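PurR transcriptional regulator (PDB 3D8U) probably regulates transcription as a LacI/PurR-family factor that binds cis-regulatory DNA, its periplasmic-binding-protein-like region being of the kind that senses small effectors. Local coordinates at residues Asn122-Ile126 / Gln138-Trp142; Pro163-Ala169 / Glu191-Ala196; Ile213-Gly218 / Thr230-Tyr236. All coordinates share one frame; numbering follows the deposited sequence.

Interaction 1: Asn122-Ile126 / Gln138-Trp142; sequences NVGFI and QLHGW
F125 and W142 bury the most surface here. The F125 side chain crosses the indole face, its phenyl ring lying beyond. CB of F125 sits over the centre of the W142 six-membered ring, 3.7 Å from its centroid and 5° off the normal, a CH-pi contact. The ring planes are 27° apart, and the 5.5 Å between centroids leaves an offset pair with little overlap. CG of F125 is anti to the backbone N (chi1 -178°), which sends the ring past the indole toward the preceding helical turn. There L139 CD2 lies over one face of the F125 ring, toward its rim, 3.8 Å from the centroid. At the other end of the indole, V123 CG1 packs 3.7 Å from W142 NE1. V123 O lies in the ring plane at the edge, 3.5 Å from W142 CZ2. No hydrogen bond crosses the contact, so apolar packing carries it. V186 of strand 184-187 and F156 of strand 156-159, the two strands flanking 123-128, extend the same buried layer. Strand 123-126 and helix 138-142 run antiparallel, with axes 10.0 Å apart. This is the strand-to-helix packing of a beta-alpha-beta unit, 123-128, 133-148 and 156-159, in a periplasmic-binding-protein-like domain.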
loop_
_atom_site.group_PDB
_atom_site.type_symbol
_atom_site.label_atom_id
_atom_site.label_comp_id
_atom_site.label_asym_id
_atom_site.label_seq_id
_atom_site.Cartn_x
_atom_site.Cartn_y
_atom_site.Cartn_z
ATOM N N ASN B 122 -21.978 -18.362 13.276
ATOM C CA ASN B 122 -22.543 -17.022 13.422
ATOM C C ASN B 122 -21.650 -15.856 13.190
ATOM O O ASN B 122 -21.146 -15.227 14.105
ATOM C CB ASN B 122 -23.573 -16.834 14.560
ATOM C CG ASN B 122 -23.046 -17.187 15.887
ATOM O OD1 ASN B 122 -23.710 -17.881 16.668
ATOM N ND2 ASN B 122 -21.842 -16.711 16.182
ATOM N N VAL B 123 -21.569 -15.562 11.900
ATOM C CA VAL B 123 -20.522 -14.812 11.300
ATOM C C VAL B 123 -20.939 -13.383 11.222
ATOM O O VAL B 123 -22.047 -13.098 10.855
ATOM C CB VAL B 123 -20.305 -15.308 9.861
ATOM C CG1 VAL B 123 -19.028 -14.730 9.290
ATOM C CG2 VAL B 123 -20.256 -16.811 9.821
ATOM N N GLY B 124 -20.032 -12.488 11.566
ATOM C CA GLY B 124 -20.228 -11.084 11.309
ATOM C C GLY B 124 -19.392 -10.721 10.104
ATOM O O GLY B 124 -18.504 -11.485 9.677
ATOM N N PHE B 125 -19.661 -9.545 9.558
ATOM C CA PHE B 125 -18.911 -9.051 8.408
ATOM C C PHE B 125 -18.422 -7.639 8.668
ATOM O O PHE B 125 -19.194 -6.780 9.107
ATOM C CB PHE B 125 -19.850 -9.035 7.200
ATOM C CG PHE B 125 -19.214 -8.594 5.921
ATOM C CD1 PHE B 125 -18.629 -9.527 5.061
ATOM C CD2 PHE B 125 -19.245 -7.253 5.540
ATOM C CE1 PHE B 125 -18.070 -9.131 3.835
ATOM C CE2 PHE B 125 -18.679 -6.832 4.308
ATOM C CZ PHE B 125 -18.091 -7.772 3.461
ATOM N N ILE B 126 -17.171 -7.369 8.362
ATOM C CA ILE B 126 -16.731 -6.003 8.409
ATOM C C ILE B 126 -16.080 -5.683 7.081
ATOM O O ILE B 126 -15.158 -6.376 6.670
ATOM C CB ILE B 126 -15.734 -5.792 9.549
ATOM C CG1 ILE B 126 -16.379 -6.096 10.899
ATOM C CG2 ILE B 126 -15.259 -4.380 9.568
ATOM C CD1 ILE B 126 -15.351 -6.395 11.987
ATOM N N GLN B 138 -19.271 -8.385 -2.282
ATOM C CA GLN B 138 -18.759 -9.272 -1.232
ATOM C C GLN B 138 -19.781 -9.447 -0.112
ATOM O O GLN B 138 -19.941 -10.543 0.409
ATOM C CB GLN B 138 -17.468 -8.735 -0.604
ATOM C CG GLN B 138 -16.469 -8.130 -1.562
ATOM C CD GLN B 138 -15.267 -7.549 -0.844
ATOM O OE1 GLN B 138 -14.156 -8.078 -0.948
ATOM N NE2 GLN B 138 -15.477 -6.464 -0.101
ATOM N N LEU B 139 -20.444 -8.354 0.267
ATOM C CA LEU B 139 -21.482 -8.360 1.299
ATOM C C LEU B 139 -22.526 -9.340 0.881
ATOM O O LEU B 139 -22.891 -10.238 1.624
ATOM C CB LEU B 139 -22.174 -7.006 1.370
ATOM C CG LEU B 139 -22.457 -6.289 2.691
ATOM C CD1 LEU B 139 -23.850 -5.780 2.685
ATOM C CD2 LEU B 139 -22.258 -7.164 3.889
ATOM N N HIS B 140 -22.989 -9.149 -0.345
ATOM C CA HIS B 140 -24.014 -9.971 -0.927
ATOM C C HIS B 140 -23.546 -11.404 -0.952
ATOM O O HIS B 140 -24.307 -12.316 -0.625
ATOM C CB HIS B 140 -24.290 -9.508 -2.337
ATOM C CG HIS B 140 -25.178 -8.317 -2.409
ATOM N ND1 HIS B 140 -25.205 -7.474 -3.497
ATOM C CD2 HIS B 140 -26.097 -7.839 -1.542
ATOM C CE1 HIS B 140 -26.105 -6.530 -3.302
ATOM N NE2 HIS B 140 -26.664 -6.731 -2.123
ATOM N N GLY B 141 -22.287 -11.606 -1.326
ATOM C CA GLY B 141 -21.751 -12.947 -1.366
ATOM C C GLY B 141 -21.942 -13.551 -0.004
ATOM O O GLY B 141 -22.338 -14.687 0.129
ATOM N N TRP B 142 -21.694 -12.758 1.017
ATOM C CA TRP B 142 -21.706 -13.276 2.369
ATOM C C TRP B 142 -23.131 -13.546 2.805
ATOM O O TRP B 142 -23.397 -14.546 3.478
ATOM C CB TRP B 142 -20.977 -12.326 3.319
ATOM C CG TRP B 142 -21.317 -12.488 4.750
ATOM C CD1 TRP B 142 -20.901 -13.488 5.592
ATOM C CD2 TRP B 142 -22.156 -11.625 5.535
ATOM N NE1 TRP B 142 -21.431 -13.290 6.863
ATOM C CE2 TRP B 142 -22.201 -12.159 6.853
ATOM C CE3 TRP B 142 -22.885 -10.466 5.254
ATOM C CZ2 TRP B 142 -22.948 -11.575 7.878
ATOM C CZ3 TRP B 142 -23.613 -9.867 6.299
ATOM C CH2 TRP B 142 -23.644 -10.435 7.585
#

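Interaction 2: Pro163-Ala169 / Glu191-Ala196; sequences PSSQLGA and EIAIGA
G168 and G195 bring the two helices together almost backbone to backbone. The axes approach to 6.2 Å and cross at -47°. Neither glycine has a side chain, so the backbones meet directly. Three CA-H...O contacts line this tight part. G195 CA lies 3.1 Å from S165 O. G168 CA points its hydrogen at I192 O, and S165 CA does the same to E191 O. No conventional hydrogen bond crosses between the segments. The looser end is at P163, where side chains replace backbone. CD1 of I192 reaches P163 CB at 3.8 Å. The E191 chain bends at chi2 (113°) and brings its carboxylate alongside the CB-CG edge of P163, with OE1 3.6 Å from P163 CG. Both P163 and E191 are partly exposed, and K16 forms a weak, long ion pair with E191. S164 N-caps the first helix, its OG accepting from L167 N at 2.8 Å. The second subunit approaches at S165 and I194, where its S220 and F198 pack. On the sheet side, I192 rests on I126 and C187, and A196 on L185. Helices 165-178 and 190-203 thus lie next to each other against strands 123-128 and 184-187.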
loop_
_atom_site.group_PDB
_atom_site.type_symbol
_atom_site.label_atom_id
_atom_site.label_comp_id
_atom_site.label_asym_id
_atom_site.label_seq_id
_atom_site.Cartn_x
_atom_site.Cartn_y
_atom_site.Cartn_z
ATOM N N PRO B 163 -10.039 0.965 4.272
ATOM C CA PRO B 163 -9.819 -0.143 5.192
ATOM C C PRO B 163 -8.681 0.207 6.130
ATOM O O PRO B 163 -7.725 0.850 5.708
ATOM C CB PRO B 163 -9.383 -1.263 4.263
ATOM C CG PRO B 163 -8.726 -0.559 3.142
ATOM C CD PRO B 163 -9.666 0.569 2.903
ATOM N N SER B 164 -8.796 -0.196 7.388
ATOM C CA SER B 164 -7.861 0.214 8.387
ATOM C C SER B 164 -7.962 -0.806 9.488
ATOM O O SER B 164 -8.989 -1.472 9.635
ATOM C CB SER B 164 -8.271 1.563 8.930
ATOM O OG SER B 164 -9.237 1.404 9.952
ATOM N N SER B 165 -6.912 -0.941 10.284
ATOM C CA SER B 165 -7.022 -1.897 11.349
ATOM C C SER B 165 -7.833 -1.314 12.470
ATOM O O SER B 165 -8.401 -2.077 13.231
ATOM C CB SER B 165 -5.673 -2.388 11.836
ATOM O OG SER B 165 -4.911 -1.294 12.281
ATOM N N GLN B 166 -7.907 0.017 12.579
ATOM C CA GLN B 166 -8.791 0.632 13.592
ATOM C C GLN B 166 -10.218 0.175 13.310
ATOM O O GLN B 166 -10.996 -0.153 14.212
ATOM C CB GLN B 166 -8.756 2.159 13.585
ATOM C CG GLN B 166 -9.823 2.741 14.475
ATOM C CD GLN B 166 -9.940 4.245 14.383
ATOM O OE1 GLN B 166 -9.434 4.884 13.460
ATOM N NE2 GLN B 166 -10.615 4.833 15.358
ATOM N N LEU B 167 -10.545 0.135 12.037
ATOM C CA LEU B 167 -11.852 -0.295 11.675
ATOM C C LEU B 167 -12.125 -1.738 12.139
ATOM O O LEU B 167 -13.219 -2.004 12.619
ATOM C CB LEU B 167 -12.053 -0.134 10.184
ATOM C CG LEU B 167 -13.440 0.262 9.759
ATOM C CD1 LEU B 167 -13.457 0.368 8.259
ATOM C CD2 LEU B 167 -14.487 -0.760 10.244
ATOM N N GLY B 168 -11.151 -2.653 12.008
ATOM C CA GLY B 168 -11.337 -4.062 12.399
ATOM C C GLY B 168 -11.425 -4.238 13.906
ATOM O O GLY B 168 -12.200 -5.024 14.394
ATOM N N ALA B 169 -10.608 -3.517 14.646
ATOM C CA ALA B 169 -10.754 -3.445 16.099
ATOM C C ALA B 169 -12.168 -3.020 16.446
ATOM O O ALA B 169 -12.956 -3.770 17.009
ATOM C CB ALA B 169 -9.765 -2.438 16.684
ATOM N N GLU B 191 -6.101 -5.306 6.178
ATOM C CA GLU B 191 -5.968 -4.347 7.324
ATOM C C GLU B 191 -7.058 -4.569 8.371
ATOM O O GLU B 191 -6.796 -4.612 9.562
ATOM C CB GLU B 191 -6.023 -2.902 6.865
ATOM C CG GLU B 191 -4.938 -2.562 5.906
ATOM C CD GLU B 191 -5.435 -2.242 4.501
ATOM O OE1 GLU B 191 -6.192 -3.039 3.866
ATOM O OE2 GLU B 191 -5.016 -1.154 4.030
ATOM N N ILE B 192 -8.279 -4.764 7.888
ATOM C CA ILE B 192 -9.414 -4.996 8.741
ATOM C C ILE B 192 -9.227 -6.246 9.605
ATOM O O ILE B 192 -9.396 -6.214 10.822
ATOM C CB ILE B 192 -10.653 -5.081 7.876
ATOM C CG1 ILE B 192 -10.862 -3.724 7.211
ATOM C CG2 ILE B 192 -11.848 -5.546 8.683
ATOM C CD1 ILE B 192 -11.769 -3.703 6.003
ATOM N N ALA B 193 -8.841 -7.337 8.968
ATOM C CA ALA B 193 -8.727 -8.602 9.636
ATOM C C ALA B 193 -7.613 -8.524 10.641
ATOM O O ALA B 193 -7.623 -9.232 11.624
ATOM C CB ALA B 193 -8.425 -9.667 8.626
ATOM N N ILE B 194 -6.636 -7.667 10.396
ATOM C CA ILE B 194 -5.522 -7.548 11.313
ATOM C C ILE B 194 -5.987 -6.800 12.561
ATOM O O ILE B 194 -5.703 -7.215 13.707
ATOM C CB ILE B 194 -4.366 -6.823 10.655
ATOM C CG1 ILE B 194 -3.710 -7.766 9.655
ATOM C CG2 ILE B 194 -3.374 -6.371 11.673
ATOM C CD1 ILE B 194 -2.734 -8.776 10.266
ATOM N N GLY B 195 -6.708 -5.701 12.339
ATOM C CA GLY B 195 -7.283 -4.978 13.446
ATOM C C GLY B 195 -8.005 -5.993 14.295
ATOM O O GLY B 195 -7.790 -6.066 15.495
ATOM N N ALA B 196 -8.832 -6.810 13.655
ATOM C CA ALA B 196 -9.709 -7.717 14.367
ATOM C C ALA B 196 -8.891 -8.697 15.200
ATOM O O ALA B 196 -9.139 -8.828 16.397
ATOM C CB ALA B 196 -10.607 -8.429 13.397
#

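Interaction 3: Ile213-Gly218 / Thr230-Tyr236; sequences IICLEG and TSAEFDY
C215 and S231 form a single parallel bridge, held by two backbone hydrogen bonds. C215 N donates to T230 O at 3.0 Å, and A232 N donates to C215 O at 3.1 Å. A third backbone bond, from G218 N to A232 O at 2.9 Å, ties the turn after the first strand to the second. A bond within the turn runs from E217 N to C215 SG at 3.4 Å. I214 CG1 is 3.4 Å from T230 CG2, and CB of C215 meets CB of S231. I214 CG1 lies anti to the backbone N (chi1 -168°), which also brings it close to T230 O. The F234 ring turns its edge to the turn. Its CE2 lies 3.4 Å from L216 O, which is near the ring plane. The Y236 hydroxyl donates to E217 OE2 at 3.0 Å, using the anti lone pair of that oxygen. The carboxylate and the tyrosine ring stand 76° apart. F234 CB covers one face of the Y236 ring, toward its rim.

In the second shell, T230 OG1 is hydrogen-bonded to T272 and to R269 N, and E233 forms a salt bridge with R269. E15 OE1 lies near E217 OE1, which might raise the proton affinity of one carboxylate. K16 and H20 of helix 16-32 pack on Y236. Through its single bridge, 231-233 adjoins the edge strand 212-215, and it also pairs antiparallel with 265-267. Beyond it the chain passes F234 and D235, whose carboxylate caps helix 236-251. F234 packs on V102 and F264, consistent with the interdomain crossovers of LacI/PurR-type folds.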
loop_
_atom_site.group_PDB
_atom_site.type_symbol
_atom_site.label_atom_id
_atom_site.label_comp_id
_atom_site.label_asym_id
_atom_site.label_seq_id
_atom_site.Cartn_x
_atom_site.Cartn_y
_atom_site.Cartn_z
ATOM N N ILE B 213 -11.587 -16.224 12.050
ATOM C CA ILE B 213 -11.458 -15.040 11.198
ATOM C C ILE B 213 -11.132 -15.415 9.756
ATOM O O ILE B 213 -10.332 -16.331 9.501
ATOM C CB ILE B 213 -10.366 -14.045 11.751
ATOM C CG1 ILE B 213 -10.840 -13.331 13.033
ATOM C CG2 ILE B 213 -10.009 -12.973 10.725
ATOM C CD1 ILE B 213 -9.720 -12.597 13.813
ATOM N N ILE B 214 -11.700 -14.704 8.793
ATOM C CA ILE B 214 -11.318 -15.002 7.407
ATOM C C ILE B 214 -11.240 -13.732 6.571
ATOM O O ILE B 214 -12.171 -12.919 6.577
ATOM C CB ILE B 214 -12.270 -16.067 6.771
ATOM C CG1 ILE B 214 -11.661 -16.573 5.459
ATOM C CG2 ILE B 214 -13.736 -15.536 6.672
ATOM C CD1 ILE B 214 -12.588 -17.292 4.556
ATOM N N CYS B 215 -10.136 -13.546 5.859
ATOM C CA CYS B 215 -9.914 -12.275 5.159
ATOM C C CYS B 215 -10.230 -12.450 3.710
ATOM O O CYS B 215 -9.965 -13.501 3.148
ATOM C CB CYS B 215 -8.476 -11.822 5.304
ATOM S SG CYS B 215 -8.036 -10.419 4.245
ATOM N N LEU B 216 -10.799 -11.432 3.090
ATOM C CA LEU B 216 -11.293 -11.600 1.714
ATOM C C LEU B 216 -10.254 -11.276 0.635
ATOM O O LEU B 216 -10.524 -11.433 -0.560
ATOM C CB LEU B 216 -12.536 -10.733 1.517
ATOM C CG LEU B 216 -13.920 -11.388 1.426
ATOM C CD1 LEU B 216 -14.041 -12.728 2.156
ATOM C CD2 LEU B 216 -15.000 -10.416 1.899
ATOM N N GLU B 217 -9.080 -10.802 1.063
ATOM C CA GLU B 217 -8.027 -10.368 0.150
ATOM C C GLU B 217 -6.725 -10.330 0.909
ATOM O O GLU B 217 -6.193 -9.261 1.199
ATOM C CB GLU B 217 -8.329 -8.995 -0.464
ATOM C CG GLU B 217 -7.469 -8.664 -1.674
ATOM C CD GLU B 217 -7.281 -7.155 -1.937
ATOM O OE1 GLU B 217 -7.250 -6.338 -0.960
ATOM O OE2 GLU B 217 -7.125 -6.789 -3.138
ATOM N N GLY B 218 -6.224 -11.505 1.263
ATOM C CA GLY B 218 -4.965 -11.619 2.010
ATOM C C GLY B 218 -3.707 -11.484 1.171
ATOM O O GLY B 218 -3.717 -11.606 -0.047
ATOM N N THR B 230 -6.610 -17.612 7.650
ATOM C CA THR B 230 -7.286 -18.110 6.479
ATOM C C THR B 230 -7.742 -16.951 5.626
ATOM O O THR B 230 -8.503 -16.110 6.075
ATOM C CB THR B 230 -8.516 -18.918 6.900
ATOM O OG1 THR B 230 -8.091 -20.156 7.470
ATOM C CG2 THR B 230 -9.435 -19.189 5.727
ATOM N N SER B 231 -7.303 -16.907 4.385
ATOM C CA SER B 231 -7.773 -15.876 3.509
ATOM C C SER B 231 -7.747 -16.263 2.046
ATOM O O SER B 231 -7.126 -17.252 1.633
ATOM C CB SER B 231 -6.865 -14.690 3.655
ATOM O OG SER B 231 -5.983 -14.744 2.564
ATOM N N ALA B 232 -8.387 -15.412 1.267
ATOM C CA ALA B 232 -8.507 -15.585 -0.162
ATOM C C ALA B 232 -7.415 -14.798 -0.808
ATOM O O ALA B 232 -7.187 -13.665 -0.425
ATOM C CB ALA B 232 -9.825 -15.057 -0.622
ATOM N N GLU B 233 -6.739 -15.387 -1.790
ATOM C CA GLU B 233 -5.652 -14.695 -2.449
ATOM C C GLU B 233 -5.903 -14.594 -3.920
ATOM O O GLU B 233 -6.670 -15.372 -4.451
ATOM C CB GLU B 233 -4.338 -15.394 -2.165
ATOM C CG GLU B 233 -3.883 -15.188 -0.728
ATOM C CD GLU B 233 -2.558 -15.811 -0.475
ATOM O OE1 GLU B 233 -1.899 -16.207 -1.448
ATOM O OE2 GLU B 233 -2.165 -15.913 0.694
ATOM N N PHE B 234 -5.277 -13.617 -4.566
ATOM C CA PHE B 234 -5.462 -13.393 -5.989
ATOM C C PHE B 234 -4.090 -13.136 -6.577
ATOM O O PHE B 234 -3.164 -12.818 -5.855
ATOM C CB PHE B 234 -6.359 -12.174 -6.257
ATOM C CG PHE B 234 -7.664 -12.170 -5.490
ATOM C CD1 PHE B 234 -8.826 -12.642 -6.074
ATOM C CD2 PHE B 234 -7.728 -11.659 -4.198
ATOM C CE1 PHE B 234 -10.019 -12.632 -5.385
ATOM C CE2 PHE B 234 -8.911 -11.657 -3.491
ATOM C CZ PHE B 234 -10.061 -12.132 -4.086
ATOM N N ASP B 235 -3.956 -13.264 -7.886
ATOM C CA ASP B 235 -2.676 -13.110 -8.503
ATOM C C ASP B 235 -2.750 -11.897 -9.415
ATOM O O ASP B 235 -2.909 -11.993 -10.613
ATOM C CB ASP B 235 -2.299 -14.408 -9.208
ATOM C CG ASP B 235 -0.932 -14.369 -9.872
ATOM O OD1 ASP B 235 -0.654 -15.387 -10.545
ATOM O OD2 ASP B 235 -0.147 -13.373 -9.761
ATOM N N TYR B 236 -2.632 -10.727 -8.825
ATOM C CA TYR B 236 -2.749 -9.527 -9.612
ATOM C C TYR B 236 -1.545 -9.346 -10.508
ATOM O O TYR B 236 -1.674 -8.765 -11.580
ATOM C CB TYR B 236 -2.978 -8.295 -8.731
ATOM C CG TYR B 236 -4.243 -8.344 -7.904
ATOM C CD1 TYR B 236 -5.502 -8.564 -8.504
ATOM C CD2 TYR B 236 -4.192 -8.156 -6.517
ATOM C CE1 TYR B 236 -6.683 -8.613 -7.729
ATOM C CE2 TYR B 236 -5.366 -8.187 -5.729
ATOM C CZ TYR B 236 -6.606 -8.419 -6.343
ATOM O OH TYR B 236 -7.742 -8.449 -5.558
#

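Overall arrangement
The three contacts follow one another along the chain, each closing before the next opens. All lie in the periplasmic-binding-protein-like range, with centres 14 to 15 Å apart. Interactions 1 and 3 reach the same parallel sheet, through its strands 123-128 and 212-215. They touch where L216 packs on F125 and Q138. Interaction 2 pairs two helices beside that sheet. I126 packs on L167, joining it to interaction 1. A193 packs on C215 and I213, joining it to interaction 3, and helix 190-203 runs on to strand 212-215. Together they tie the sheet to its flanking helices and, through 230-236, to the chain segment that leads to the other lobe. Interaction 2 also adjoins the second subunit.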